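Long-range contacts in Pre-mRNA-splicing factor SAD1 (Saccharomyces cerevisiae, PDB 4MSX), which promotes assembly of newly made U4 snRNA into the U4/U6 snRNP and is required for pre-mRNA splicing, although its deubiquitinase fold is catalytically inactive: residues A[207-212]-A[283-288]; A[378-382]-A[393-398]; A[438-442]-A[453-457]. All coordinates share one frame; numbering follows the deposited sequence. Where two conformers were deposited one is given.

Contact 1 of 3, residues A[207-212]-A[283-288]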
ATOM      1  N   PRO A 207      -9.717  -0.941  -9.744  1.00 34.77           N
ATOM      2  CA  PRO A 207     -10.690  -2.041  -9.566  1.00 35.62           C
ATOM      3  C   PRO A 207     -10.481  -2.797  -8.285  1.00 37.32           C
ATOM      4  O   PRO A 207     -11.413  -3.367  -7.701  1.00 33.43           O
ATOM      5  CB  PRO A 207     -10.398  -3.003 -10.734  1.00 39.88           C
ATOM      6  CG  PRO A 207      -9.458  -2.245 -11.679  1.00 42.99           C
ATOM      7  CD  PRO A 207      -8.858  -1.089 -10.944  1.00 40.25           C
ATOM      8  N   VAL A 208      -9.227  -2.862  -7.849  1.00 29.35           N
ATOM      9  CA  VAL A 208      -8.937  -3.479  -6.573  1.00 28.46           C
ATOM     10  C   VAL A 208      -9.343  -2.506  -5.476  1.00 26.33           C
ATOM     11  O   VAL A 208      -9.990  -2.889  -4.493  1.00 26.74           O
ATOM     12  CB  VAL A 208      -7.384  -3.817  -6.466  1.00 27.29           C
ATOM     13  CG1 VAL A 208      -7.125  -4.469  -5.143  1.00 32.61           C
ATOM     14  CG2 VAL A 208      -6.957  -4.701  -7.642  1.00 34.68           C
ATOM     15  N   ARG A 209      -8.932  -1.253  -5.623  1.00 23.70           N
ATOM     16  CA  ARG A 209      -9.232  -0.247  -4.612  1.00 27.71           C
ATOM     17  C   ARG A 209     -10.748  -0.174  -4.413  1.00 35.74           C
ATOM     18  O   ARG A 209     -11.271  -0.232  -3.266  1.00 25.24           O
ATOM     19  CB  ARG A 209      -8.770   1.136  -5.052  1.00 27.09           C
ATOM     20  CG  ARG A 209      -9.153   2.244  -4.040  1.00 26.23           C
ATOM     21  CD  ARG A 209      -9.006   3.607  -4.684  1.00 27.63           C
ATOM     22  NE  ARG A 209     -10.151   3.811  -5.621  1.00 30.60           N
ATOM     23  CZ  ARG A 209     -10.373   4.944  -6.277  1.00 39.30           C
ATOM     24  NH1 ARG A 209      -9.547   5.962  -6.100  1.00 34.41           N
ATOM     25  NH2 ARG A 209     -11.422   5.063  -7.119  1.00 34.51           N
ATOM     26  N   ASP A 210     -11.470  -0.054  -5.530  1.00 27.55           N
ATOM     27  CA  ASP A 210     -12.946   0.125  -5.411  1.00 31.60           C
ATOM     28  C   ASP A 210     -13.594  -1.037  -4.675  1.00 30.42           C
ATOM     29  O   ASP A 210     -14.500  -0.860  -3.832  1.00 31.82           O
ATOM     30  CB  ASP A 210     -13.594   0.304  -6.791  1.00 31.22           C
ATOM     31  CG  ASP A 210     -13.332   1.676  -7.369  1.00 39.14           C
ATOM     32  OD1 ASP A 210     -12.534   2.425  -6.747  1.00 32.60           O
ATOM     33  OD2 ASP A 210     -13.915   2.019  -8.449  1.00 40.96           O
ATOM     34  N   HIS A 211     -13.127  -2.249  -4.965  1.00 26.12           N
ATOM     35  CA  HIS A 211     -13.693  -3.414  -4.301  1.00 28.89           C
ATOM     36  C   HIS A 211     -13.455  -3.338  -2.778  1.00 36.20           C
ATOM     37  O   HIS A 211     -14.350  -3.684  -1.956  1.00 26.05           O
ATOM     38  CB  HIS A 211     -13.089  -4.707  -4.843  1.00 29.73           C
ATOM     39  CG  HIS A 211     -13.780  -5.937  -4.346  1.00 31.83           C
ATOM     40  ND1 HIS A 211     -14.955  -6.401  -4.914  1.00 39.94           N
ATOM     41  CD2 HIS A 211     -13.482  -6.791  -3.338  1.00 40.95           C
ATOM     42  CE1 HIS A 211     -15.356  -7.478  -4.256  1.00 40.81           C
ATOM     43  NE2 HIS A 211     -14.484  -7.731  -3.294  1.00 48.67           N
ATOM     44  N   PHE A 212     -12.240  -2.926  -2.384  1.00 31.62           N
ATOM     45  CA  PHE A 212     -11.938  -2.828  -0.929  1.00 27.60           C
ATOM     46  C   PHE A 212     -12.749  -1.709  -0.257  1.00 28.46           C
ATOM     47  O   PHE A 212     -13.162  -1.845   0.910  1.00 28.55           O
ATOM     48  CB  PHE A 212     -10.444  -2.496  -0.703  1.00 25.80           C
ATOM     49  CG  PHE A 212      -9.533  -3.710  -0.694  1.00 26.99           C
ATOM     50  CD1 PHE A 212      -9.730  -4.729   0.205  1.00 32.02           C
ATOM     51  CD2 PHE A 212      -8.475  -3.796  -1.583  1.00 29.75           C
ATOM     52  CE1 PHE A 212      -8.850  -5.829   0.255  1.00 34.20           C
ATOM     53  CE2 PHE A 212      -7.589  -4.912  -1.562  1.00 30.15           C
ATOM     54  CZ  PHE A 212      -7.791  -5.919  -0.650  1.00 31.25           C
ATOM     55  N   ASP A 283     -13.250 -13.531  -4.313  1.00 35.15           N
ATOM     56  CA  ASP A 283     -13.637 -12.281  -4.996  1.00 38.50           C
ATOM     57  C   ASP A 283     -12.369 -11.500  -5.470  1.00 32.98           C
ATOM     58  O   ASP A 283     -12.251 -11.070  -6.652  1.00 30.46           O
ATOM     59  CB  ASP A 283     -14.382 -11.327  -4.019  1.00 41.20           C
ATOM     60  CG  ASP A 283     -15.745 -11.816  -3.597  1.00 67.11           C
ATOM     61  OD1 ASP A 283     -16.237 -12.874  -4.096  1.00 53.70           O
ATOM     62  OD2 ASP A 283     -16.346 -11.090  -2.759  1.00 61.91           O
ATOM     63  N   LEU A 284     -11.443 -11.259  -4.530  1.00 31.97           N
ATOM     64  CA  LEU A 284     -10.234 -10.492  -4.901  1.00 26.87           C
ATOM     65  C   LEU A 284      -9.339 -11.326  -5.801  1.00 28.82           C
ATOM     66  O   LEU A 284      -8.662 -10.794  -6.668  1.00 27.35           O
ATOM     67  CB  LEU A 284      -9.458 -10.036  -3.647  1.00 29.56           C
ATOM     68  CG  LEU A 284     -10.244  -8.913  -2.923  1.00 33.11           C
ATOM     69  CD1 LEU A 284      -9.932  -8.849  -1.415  1.00 31.33           C
ATOM     70  CD2 LEU A 284     -10.035  -7.548  -3.592  1.00 35.48           C
ATOM     71  N   LYS A 285      -9.309 -12.635  -5.602  1.00 28.80           N
ATOM     72  CA  LYS A 285      -8.550 -13.470  -6.502  1.00 30.19           C
ATOM     73  C   LYS A 285      -9.015 -13.286  -7.941  1.00 35.91           C
ATOM     74  O   LYS A 285      -8.203 -13.139  -8.871  1.00 29.97           O
ATOM     75  CB  LYS A 285      -8.687 -14.932  -6.099  1.00 32.64           C
ATOM     76  CG  LYS A 285      -7.976 -15.906  -7.053  1.00 37.43           C
ATOM     77  CD  LYS A 285      -8.310 -17.318  -6.614  1.00 46.02           C
ATOM     78  CE  LYS A 285      -7.678 -18.385  -7.485  1.00 60.72           C
ATOM     79  NZ  LYS A 285      -8.021 -19.749  -6.961  1.00 70.36           N
ATOM     80  N   SER A 286     -10.339 -13.298  -8.148  1.00 29.33           N
ATOM     81  CA  SER A 286     -10.831 -13.136  -9.514  1.00 31.37           C
ATOM     82  C   SER A 286     -10.509 -11.743 -10.050  1.00 26.91           C
ATOM     83  O   SER A 286     -10.192 -11.593 -11.212  1.00 30.25           O
ATOM     84  CB  SER A 286     -12.367 -13.424  -9.542  1.00 35.54           C
ATOM     85  OG  SER A 286     -13.054 -12.378  -8.854  1.00 41.24           O
ATOM     86  N   ILE A 287     -10.550 -10.697  -9.221  1.00 28.90           N
ATOM     87  CA  ILE A 287     -10.241  -9.349  -9.742  1.00 26.79           C
ATOM     88  C   ILE A 287      -8.722  -9.210 -10.079  1.00 29.11           C
ATOM     89  O   ILE A 287      -8.343  -8.666 -11.120  1.00 28.64           O
ATOM     90  CB  ILE A 287     -10.586  -8.282  -8.704  1.00 30.97           C
ATOM     91  CG1 ILE A 287     -12.132  -8.221  -8.524  1.00 30.74           C
ATOM     92  CG2 ILE A 287     -10.044  -6.898  -9.163  1.00 28.14           C
ATOM     93  CD1 ILE A 287     -12.582  -7.488  -7.237  1.00 32.78           C
ATOM     94  N   LEU A 288      -7.858  -9.691  -9.175  1.00 26.24           N
ATOM     95  CA  LEU A 288      -6.397  -9.633  -9.470  1.00 29.64           C
ATOM     96  C   LEU A 288      -6.047 -10.486 -10.663  1.00 28.12           C
ATOM     97  O   LEU A 288      -5.310 -10.060 -11.547  1.00 28.59           O
ATOM     98  CB  LEU A 288      -5.575 -10.125  -8.245  1.00 27.64           C
ATOM     99  CG  LEU A 288      -5.655  -9.218  -7.018  1.00 32.75           C
ATOM    100  CD1 LEU A 288      -4.886  -9.881  -5.838  1.00 30.81           C
ATOM    101  CD2 LEU A 288      -4.988  -7.898  -7.361  1.00 31.72           C
TER

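Contact 2 of 3, residues A[378-382]-A[393-398]. With ACT (acetate ion), chain C.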
ATOM      1  N   HIS A 378       9.389  -5.195 -13.127  1.00 21.35           N
ATOM      2  CA  HIS A 378      10.454  -5.134 -12.105  1.00 25.47           C
ATOM      3  C   HIS A 378      11.791  -5.019 -12.865  1.00 25.66           C
ATOM      4  O   HIS A 378      12.039  -5.805 -13.787  1.00 27.54           O
ATOM      5  CB  HIS A 378      10.437  -6.444 -11.330  1.00 24.79           C
ATOM      6  CG  HIS A 378      11.737  -6.785 -10.641  1.00 25.26           C
ATOM      7  ND1 HIS A 378      12.369  -7.998 -10.827  1.00 27.21           N
ATOM      8  CD2 HIS A 378      12.471  -6.105  -9.723  1.00 28.62           C
ATOM      9  CE1 HIS A 378      13.463  -8.039 -10.071  1.00 28.14           C
ATOM     10  NE2 HIS A 378      13.522  -6.927  -9.359  1.00 25.84           N
ATOM     11  N   PHE A 379      12.638  -4.079 -12.471  1.00 25.45           N
ATOM     12  CA  PHE A 379      13.983  -3.938 -13.108  1.00 25.78           C
ATOM     13  C   PHE A 379      14.961  -4.671 -12.242  1.00 27.55           C
ATOM     14  O   PHE A 379      15.069  -4.382 -11.054  1.00 28.31           O
ATOM     15  CB  PHE A 379      14.323  -2.474 -13.268  1.00 23.87           C
ATOM     16  CG  PHE A 379      13.317  -1.775 -14.155  1.00 26.87           C
ATOM     17  CD1 PHE A 379      13.433  -1.839 -15.552  1.00 30.67           C
ATOM     18  CD2 PHE A 379      12.198  -1.173 -13.610  1.00 26.39           C
ATOM     19  CE1 PHE A 379      12.446  -1.244 -16.379  1.00 29.26           C
ATOM     20  CE2 PHE A 379      11.202  -0.595 -14.417  1.00 28.07           C
ATOM     21  CZ  PHE A 379      11.333  -0.625 -15.797  1.00 28.24           C
ATOM     22  N   ASN A 380      15.678  -5.631 -12.822  1.00 26.68           N
ATOM     23  CA  ASN A 380      16.404  -6.574 -11.962  1.00 26.43           C
ATOM     24  C   ASN A 380      17.711  -5.949 -11.475  1.00 28.79           C
ATOM     25  O   ASN A 380      18.767  -6.218 -12.031  1.00 30.54           O
ATOM     26  CB  ASN A 380      16.687  -7.850 -12.728  1.00 31.64           C
ATOM     27  CG  ASN A 380      17.231  -8.944 -11.818  1.00 43.23           C
ATOM     28  OD1 ASN A 380      17.174  -8.814 -10.587  1.00 41.42           O
ATOM     29  ND2 ASN A 380      17.751 -10.013 -12.403  1.00 40.24           N
ATOM     30  N   ARG A 381      17.630  -5.116 -10.455  1.00 26.22           N
ATOM     31  CA  ARG A 381      18.808  -4.417  -9.912  1.00 29.06           C
ATOM     32  C   ARG A 381      19.773  -5.300  -9.108  1.00 32.91           C
ATOM     33  O   ARG A 381      21.002  -5.086  -9.136  1.00 30.21           O
ATOM     34  CB  ARG A 381      18.329  -3.323  -8.962  1.00 29.95           C
ATOM     35  CG  ARG A 381      17.371  -2.289  -9.623  1.00 35.73           C
ATOM     36  CD  ARG A 381      18.157  -1.317 -10.541  1.00 23.04           C
ATOM     37  NE  ARG A 381      17.263  -0.382 -11.253  1.00 29.33           N
ATOM     38  CZ  ARG A 381      17.699   0.490 -12.165  1.00 34.38           C
ATOM     39  NH1 ARG A 381      19.007   0.526 -12.513  1.00 25.76           N
ATOM     40  NH2 ARG A 381      16.835   1.298 -12.735  1.00 26.65           N
ATOM     41  N   PHE A 382      19.214  -6.237  -8.346  1.00 28.52           N
ATOM     42  CA  PHE A 382      19.993  -6.943  -7.310  1.00 30.11           C
ATOM     43  C   PHE A 382      20.427  -8.332  -7.642  1.00 38.16           C
ATOM     44  O   PHE A 382      19.620  -9.202  -7.930  1.00 36.62           O
ATOM     45  CB  PHE A 382      19.145  -7.102  -6.049  1.00 31.47           C
ATOM     46  CG  PHE A 382      18.782  -5.807  -5.420  1.00 38.43           C
ATOM     47  CD1 PHE A 382      19.758  -4.875  -5.138  1.00 33.84           C
ATOM     48  CD2 PHE A 382      17.455  -5.502  -5.128  1.00 50.81           C
ATOM     49  CE1 PHE A 382      19.453  -3.652  -4.571  1.00 30.88           C
ATOM     50  CE2 PHE A 382      17.126  -4.283  -4.549  1.00 53.68           C
ATOM     51  CZ  PHE A 382      18.127  -3.345  -4.288  1.00 56.57           C
ATOM     52  N   ARG A 393      24.785  -3.371  -6.897  1.00 31.78           N
ATOM     53  CA  ARG A 393      23.573  -3.479  -7.724  0.87 31.74           C
ATOM     54  C   ARG A 393      23.767  -2.865  -9.122  1.00 34.55           C
ATOM     55  O   ARG A 393      24.667  -2.042  -9.358  1.00 30.34           O
ATOM     56  CB  ARG A 393      22.392  -2.756  -7.044  0.87 31.58           C
ATOM     57  CG  ARG A 393      22.506  -1.243  -7.126  0.87 32.67           C
ATOM     58  CD  ARG A 393      21.494  -0.536  -6.157  0.87 31.28           C
ATOM     59  NE  ARG A 393      21.633   0.919  -6.214  0.87 30.40           N
ATOM     60  CZ  ARG A 393      22.597   1.595  -5.588  0.87 37.98           C
ATOM     61  NH1 ARG A 393      23.508   0.959  -4.822  0.87 36.29           N
ATOM     62  NH2 ARG A 393      22.635   2.902  -5.703  0.87 39.65           N
ATOM     63  N   ASN A 394      22.905  -3.272 -10.051  1.00 27.70           N
ATOM     64  CA  ASN A 394      23.005  -2.798 -11.423  1.00 27.19           C
ATOM     65  C   ASN A 394      22.415  -1.383 -11.521  1.00 34.64           C
ATOM     66  O   ASN A 394      21.174  -1.196 -11.438  1.00 29.78           O
ATOM     67  CB  ASN A 394      22.277  -3.778 -12.359  1.00 30.55           C
ATOM     68  CG  ASN A 394      22.478  -3.445 -13.829  1.00 32.61           C
ATOM     69  OD1 ASN A 394      22.444  -2.288 -14.209  1.00 29.97           O
ATOM     70  ND2 ASN A 394      22.702  -4.466 -14.646  1.00 30.36           N
ATOM     71  N   GLN A 395      23.275  -0.375 -11.703  1.00 31.67           N
ATOM     72  CA  GLN A 395      22.789   1.008 -11.711  1.00 27.83           C
ATOM     73  C   GLN A 395      22.595   1.611 -13.107  1.00 34.37           C
ATOM     74  O   GLN A 395      22.616   2.836 -13.263  1.00 31.81           O
ATOM     75  CB  GLN A 395      23.687   1.906 -10.868  1.00 29.95           C
ATOM     76  CG  GLN A 395      23.812   1.409  -9.437  1.00 33.45           C
ATOM     77  CD  GLN A 395      24.556   2.419  -8.570  1.00 38.70           C
ATOM     78  OE1 GLN A 395      24.187   3.590  -8.546  1.00 37.68           O
ATOM     79  NE2 GLN A 395      25.651   1.981  -7.920  1.00 39.20           N
ATOM     80  N   THR A 396      22.337   0.752 -14.096  1.00 28.78           N
ATOM     81  CA  THR A 396      22.054   1.213 -15.459  1.00 30.87           C
ATOM     82  C   THR A 396      20.902   2.200 -15.411  1.00 38.70           C
ATOM     83  O   THR A 396      19.868   1.961 -14.746  1.00 31.89           O
ATOM     84  CB  THR A 396      21.714   0.032 -16.407  1.00 35.11           C
ATOM     85  OG1 THR A 396      22.792  -0.916 -16.412  1.00 30.90           O
ATOM     86  CG2 THR A 396      21.453   0.505 -17.808  1.00 35.93           C
ATOM     87  N   LEU A 397      21.059   3.321 -16.108  1.00 28.16           N
ATOM     88  CA  LEU A 397      20.012   4.321 -16.156  1.00 29.90           C
ATOM     89  C   LEU A 397      18.910   3.914 -17.115  1.00 36.54           C
ATOM     90  O   LEU A 397      19.099   3.883 -18.343  1.00 34.56           O
ATOM     91  CB  LEU A 397      20.581   5.687 -16.512  1.00 33.60           C
ATOM     92  CG  LEU A 397      19.535   6.807 -16.606  1.00 35.96           C
ATOM     93  CD1 LEU A 397      18.835   6.949 -15.279  1.00 35.42           C
ATOM     94  CD2 LEU A 397      20.274   8.103 -16.983  1.00 40.66           C
ATOM     95  N   VAL A 398      17.742   3.596 -16.555  1.00 32.16           N
ATOM     96  CA  VAL A 398      16.604   3.187 -17.373  1.00 27.74           C
ATOM     97  C   VAL A 398      15.749   4.396 -17.765  1.00 33.11           C
ATOM     98  O   VAL A 398      15.151   5.097 -16.910  1.00 31.82           O
ATOM     99  CB  VAL A 398      15.676   2.113 -16.639  1.00 29.46           C
ATOM    100  CG1 VAL A 398      14.490   1.767 -17.525  1.00 32.53           C
ATOM    101  CG2 VAL A 398      16.447   0.870 -16.305  1.00 32.35           C
TER
HETATM  102  C   ACT C 502      22.499  -7.469 -11.902  1.00 53.17           C
HETATM  103  O   ACT C 502      21.547  -8.237 -11.551  1.00 52.01           O
HETATM  104  OXT ACT C 502      22.642  -7.174 -13.165  1.00 51.38           O
HETATM  105  CH3 ACT C 502      23.397  -6.932 -10.810  1.00 37.80           C
HETATM  106  O   HOH W   1      17.349   3.814 -13.731  1.00 28.77           O

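Contact 3 of 3, residues A[438-442]-A[453-457]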
ATOM      1  N   SER A 438      19.012  -0.350   1.666  1.00 33.76           N
ATOM      2  CA  SER A 438      17.982   0.120   0.686  1.00 32.60           C
ATOM      3  C   SER A 438      16.886   0.933   1.374  1.00 37.68           C
ATOM      4  O   SER A 438      16.416   0.552   2.459  1.00 37.69           O
ATOM      5  CB  SER A 438      17.341  -1.098   0.047  1.00 36.57           C
ATOM      6  OG  SER A 438      18.266  -1.815  -0.783  1.00 31.44           O
ATOM      7  N   HIS A 439      16.450   2.023   0.745  1.00 35.16           N
ATOM      8  CA  HIS A 439      15.279   2.771   1.177  1.00 33.13           C
ATOM      9  C   HIS A 439      14.372   2.864  -0.069  1.00 34.37           C
ATOM     10  O   HIS A 439      14.876   2.978  -1.203  1.00 32.11           O
ATOM     11  CB  HIS A 439      15.700   4.154   1.659  1.00 33.76           C
ATOM     12  CG  HIS A 439      14.567   5.104   1.942  1.00 41.20           C
ATOM     13  ND1 HIS A 439      13.461   4.769   2.711  1.00 43.99           N
ATOM     14  CD2 HIS A 439      14.387   6.400   1.570  1.00 37.18           C
ATOM     15  CE1 HIS A 439      12.643   5.809   2.775  1.00 44.06           C
ATOM     16  NE2 HIS A 439      13.182   6.812   2.095  1.00 41.69           N
ATOM     17  N   TRP A 440      13.061   2.836   0.138  1.00 27.95           N
ATOM     18  CA  TRP A 440      12.115   2.726  -1.005  1.00 28.10           C
ATOM     19  C   TRP A 440      11.175   3.912  -0.953  1.00 32.01           C
ATOM     20  O   TRP A 440      10.624   4.240   0.112  1.00 29.84           O
ATOM     21  CB  TRP A 440      11.322   1.396  -0.887  1.00 27.25           C
ATOM     22  CG  TRP A 440      12.232   0.189  -0.870  1.00 26.81           C
ATOM     23  CD1 TRP A 440      12.611  -0.594   0.212  1.00 24.51           C
ATOM     24  CD2 TRP A 440      12.884  -0.355  -2.019  1.00 22.07           C
ATOM     25  NE1 TRP A 440      13.466  -1.589  -0.229  1.00 26.47           N
ATOM     26  CE2 TRP A 440      13.667  -1.442  -1.589  1.00 25.06           C
ATOM     27  CE3 TRP A 440      12.880   0.001  -3.381  1.00 24.49           C
ATOM     28  CZ2 TRP A 440      14.434  -2.202  -2.465  1.00 28.30           C
ATOM     29  CZ3 TRP A 440      13.624  -0.753  -4.267  1.00 27.64           C
ATOM     30  CH2 TRP A 440      14.410  -1.849  -3.807  1.00 28.81           C
ATOM     31  N   ILE A 441      10.973   4.558  -2.092  1.00 25.16           N
ATOM     32  CA  ILE A 441       9.998   5.645  -2.111  0.51 30.44           C
ATOM     33  C   ILE A 441       9.072   5.439  -3.299  1.00 25.58           C
ATOM     34  O   ILE A 441       9.382   4.706  -4.240  1.00 29.49           O
ATOM     35  CB  ILE A 441      10.669   7.010  -2.177  0.51 32.20           C
ATOM     36  CG1 ILE A 441      11.387   7.159  -3.509  0.51 28.59           C
ATOM     37  CG2 ILE A 441      11.686   7.192  -0.987  0.51 36.04           C
ATOM     38  CD1 ILE A 441      12.045   8.516  -3.677  0.51 38.01           C
ATOM     39  N   THR A 442       7.891   6.037  -3.214  1.00 22.10           N
ATOM     40  CA  THR A 442       6.820   5.666  -4.165  1.00 24.67           C
ATOM     41  C   THR A 442       6.328   6.926  -4.821  1.00 29.61           C
ATOM     42  O   THR A 442       6.007   7.891  -4.135  1.00 31.82           O
ATOM     43  CB  THR A 442       5.651   4.974  -3.413  1.00 34.13           C
ATOM     44  OG1 THR A 442       6.199   3.897  -2.649  1.00 36.50           O
ATOM     45  CG2 THR A 442       4.544   4.415  -4.386  1.00 24.90           C
ATOM     46  N   ILE A 453       2.959  12.579  -7.537  1.00 34.11           N
ATOM     47  CA  ILE A 453       3.227  12.869  -6.138  1.00 29.10           C
ATOM     48  C   ILE A 453       4.185  11.814  -5.639  1.00 31.94           C
ATOM     49  O   ILE A 453       3.892  10.613  -5.755  1.00 29.90           O
ATOM     50  CB  ILE A 453       1.936  12.750  -5.301  1.00 31.59           C
ATOM     51  CG1 ILE A 453       0.834  13.673  -5.829  1.00 41.17           C
ATOM     52  CG2 ILE A 453       2.232  13.036  -3.839  1.00 33.09           C
ATOM     53  CD1 ILE A 453       1.199  15.131  -5.817  1.00 45.99           C
ATOM     54  N   GLU A 454       5.298  12.256  -5.062  1.00 29.63           N
ATOM     55  CA  GLU A 454       6.296  11.350  -4.513  1.00 32.45           C
ATOM     56  C   GLU A 454       6.114  11.235  -3.003  1.00 36.56           C
ATOM     57  O   GLU A 454       6.172  12.219  -2.282  1.00 38.13           O
ATOM     58  CB  GLU A 454       7.701  11.873  -4.805  1.00 33.04           C
ATOM     59  CG  GLU A 454       8.815  11.086  -4.111  1.00 32.76           C
ATOM     60  CD  GLU A 454      10.215  11.648  -4.475  1.00 44.83           C
ATOM     61  OE1 GLU A 454      10.605  11.560  -5.654  1.00 40.89           O
ATOM     62  OE2 GLU A 454      10.890  12.198  -3.585  1.00 48.71           O
ATOM     63  N   ILE A 455       5.944  10.019  -2.527  1.00 30.36           N
ATOM     64  CA  ILE A 455       5.703   9.800  -1.096  1.00 26.57           C
ATOM     65  C   ILE A 455       6.960   9.165  -0.522  1.00 34.25           C
ATOM     66  O   ILE A 455       7.311   8.046  -0.871  1.00 32.77           O
ATOM     67  CB  ILE A 455       4.474   8.938  -0.918  1.00 30.60           C
ATOM     68  CG1 ILE A 455       3.311   9.668  -1.602  1.00 31.98           C
ATOM     69  CG2 ILE A 455       4.226   8.678   0.580  1.00 29.35           C
ATOM     70  CD1 ILE A 455       2.131   8.842  -1.987  1.00 37.64           C
ATOM     71  N   ASP A 456       7.636   9.896   0.349  1.00 32.57           N
ATOM     72  CA  ASP A 456       8.900   9.412   0.965  1.00 35.45           C
ATOM     73  C   ASP A 456       8.697   9.511   2.489  1.00 38.16           C
ATOM     74  O   ASP A 456       8.707  10.598   3.056  1.00 38.50           O
ATOM     75  CB  ASP A 456      10.075  10.281   0.446  1.00 34.65           C
ATOM     76  CG  ASP A 456      11.421   9.949   1.114  1.00 47.05           C
ATOM     77  OD1 ASP A 456      11.496   9.014   1.959  1.00 40.45           O
ATOM     78  OD2 ASP A 456      12.412  10.629   0.753  1.00 45.76           O
ATOM     79  N   GLY A 457       8.409   8.402   3.155  1.00 36.06           N
ATOM     80  CA  GLY A 457       8.044   8.501   4.585  1.00 38.48           C
ATOM     81  C   GLY A 457       6.738   9.271   4.699  1.00 41.08           C
ATOM     82  O   GLY A 457       5.793   8.979   3.963  1.00 36.91           O
TER
HETATM   83  O   HOH W   2       9.464   5.849   2.043  1.00 36.28           O

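Contact 1 of 3, residues A[207-212]-A[283-288]
His211 and Ile287 lie at the middle of an antiparallel helix pair in the helical part of the ubiquitin-specific protease (USP) fold, where helices 206-214 and 282-292 pack side against side. The two short segments run 162° apart, their axes approaching to 10.3 Å, and no hydrogen bond crosses between them, so apolar and CH-pi packing hold the seam. The imidazole of His211 is its centrepiece. With CG anti to the backbone N (chi1 -171°), the ring reaches across to helix 282-292, and Ile287 places CD1 over one face in a CH-pi contact, 3.7 Å from the ring centroid. Leu284 comes to the same ring obliquely, its CD2 lying 3.5 Å from CD2 of His211, while CB of Asp283 sits 3.7 Å from His211 NE2. Leu284 works with both branches: CD1 meets CE1 of Phe212 at 3.6 Å, and CD2 also lies over a face of that phenyl ring, 4.2 Å from its centroid. Farther along, Val208 CG2 packs against Leu288 CD2 at 3.8 Å, the two side chains crossing at about a right angle, and also touches CG2 of Ile287. Helix 222-234 receives Phe212 through Leu227 and Val231 and meets Leu284 through Ile224; helix 266-280 backs Leu284 and Leu288 through Ile277, and Leu288 also touches Trp321 of a loop between strands.

Contact 2 of 3, residues A[378-382]-A[393-398]
Arg381 and Asn394 join two antiparallel stretches, running 167° apart end to end, through a nearly straight backbone bond from Asn394 N to Arg381 O (2.8 Å, 172°) that uses a lone pair in the carbonyl plane. From the same Arg381 the side chain turns at chi2 (-75°) to bring its guanidinium beside segment 393-398. There NH1 divides its two hydrogens between the carbonyls of Thr396 (NH1 to O, 2.8 Å) and Asn394 (NH1 to O, 3.0 Å), both at the edge of the guanidinium. NH2 donates to a water that in turn accepts from Val398 N, and NE donates to Thr473 O on strand 472-480. Nearby, Phe379 CE1 meets Val398 CG1 at 3.8 Å. Asn394 closes an Asx turn: its OD1 receives both Thr396 N (3.0 Å) and Thr396 OG1 (2.6 Å), while ND2 binds an acetate, probably from the crystallisation liquor, as well as Pro328 O. Arg393 runs side by side with Phe382, its CB 3.9 Å from Phe382 CD1, and its NE forms a salt bridge with Glu472. Chemically, one buried arginine gives three bonds to backbone oxygens and one to a water, so probably holds the curve of segment 393-398, and its charge probably polarises those carbonyls.

Contact 3 of 3, residues A[438-442]-A[453-457]
Thr442 and Ile455 supply the backbone bonds here, as an antiparallel hydrogen-bonded pair within the hairpin of strands 438-446 and 451-456. Thr442 N donates to Ile455 O at 3.1 Å, and Ile455 N returns an almost straight bond to Thr442 O (2.7 Å, 178°). Toward His439 the strands diverge, and a water fills in for direct pairing, donating to Trp440 O and accepting from Gly457 N. Among the side-chain polar contacts, His439 NE2 donates to Asp456 OD1 at 2.8 Å (158°); the oxygen lies in the imidazole plane, whereas the donor stands above the carboxylate plane, the two flat groups being turned 44° apart. Van der Waals contact centres on Ile441, whose methyl groups lie against two carboxylates. Its CG2 rests 3.5 Å from Asp456 CG, and in the conformer given, CD1 reaches the carboxylate of Glu454, 3.7 Å from its CD. That carboxylate is held elsewhere, by salt bridges to Arg463 and Lys471. On the face bearing Thr442 and Ile455, both side chains touch Leu200 of helix 189-203. By sequence, His439 and Asp456 probably match the triad His and Asp of active USPs, and Asp193, which accepts from His439 ND1, probably occupies the position of their cysteine. A histidine held between two aspartates, probably with no thiol at the nucleophile position, is consistent with a catalytically inactive deubiquitinase.

In the fold
The three contacts follow one another along a single USP domain, and contacts 2 and 3 meet directly: their centres are about 17 Å apart, yet Phe382 CE2 lies 3.7 Å from Trp440 CH2, and both reach the same mixed sheet. Strand 472-480 borders this junction, its Phe474 meeting the rings of both His378 and Trp440. Contact 1 stands apart in the helical region, its centre about 25 Å from that of contact 3 and 30 Å from that of contact 2. Contact 3 probably corresponds to the former active centre of the USP fold, whereas all three are remote from the zinc bound by Cys94, Cys97, His113 and His119.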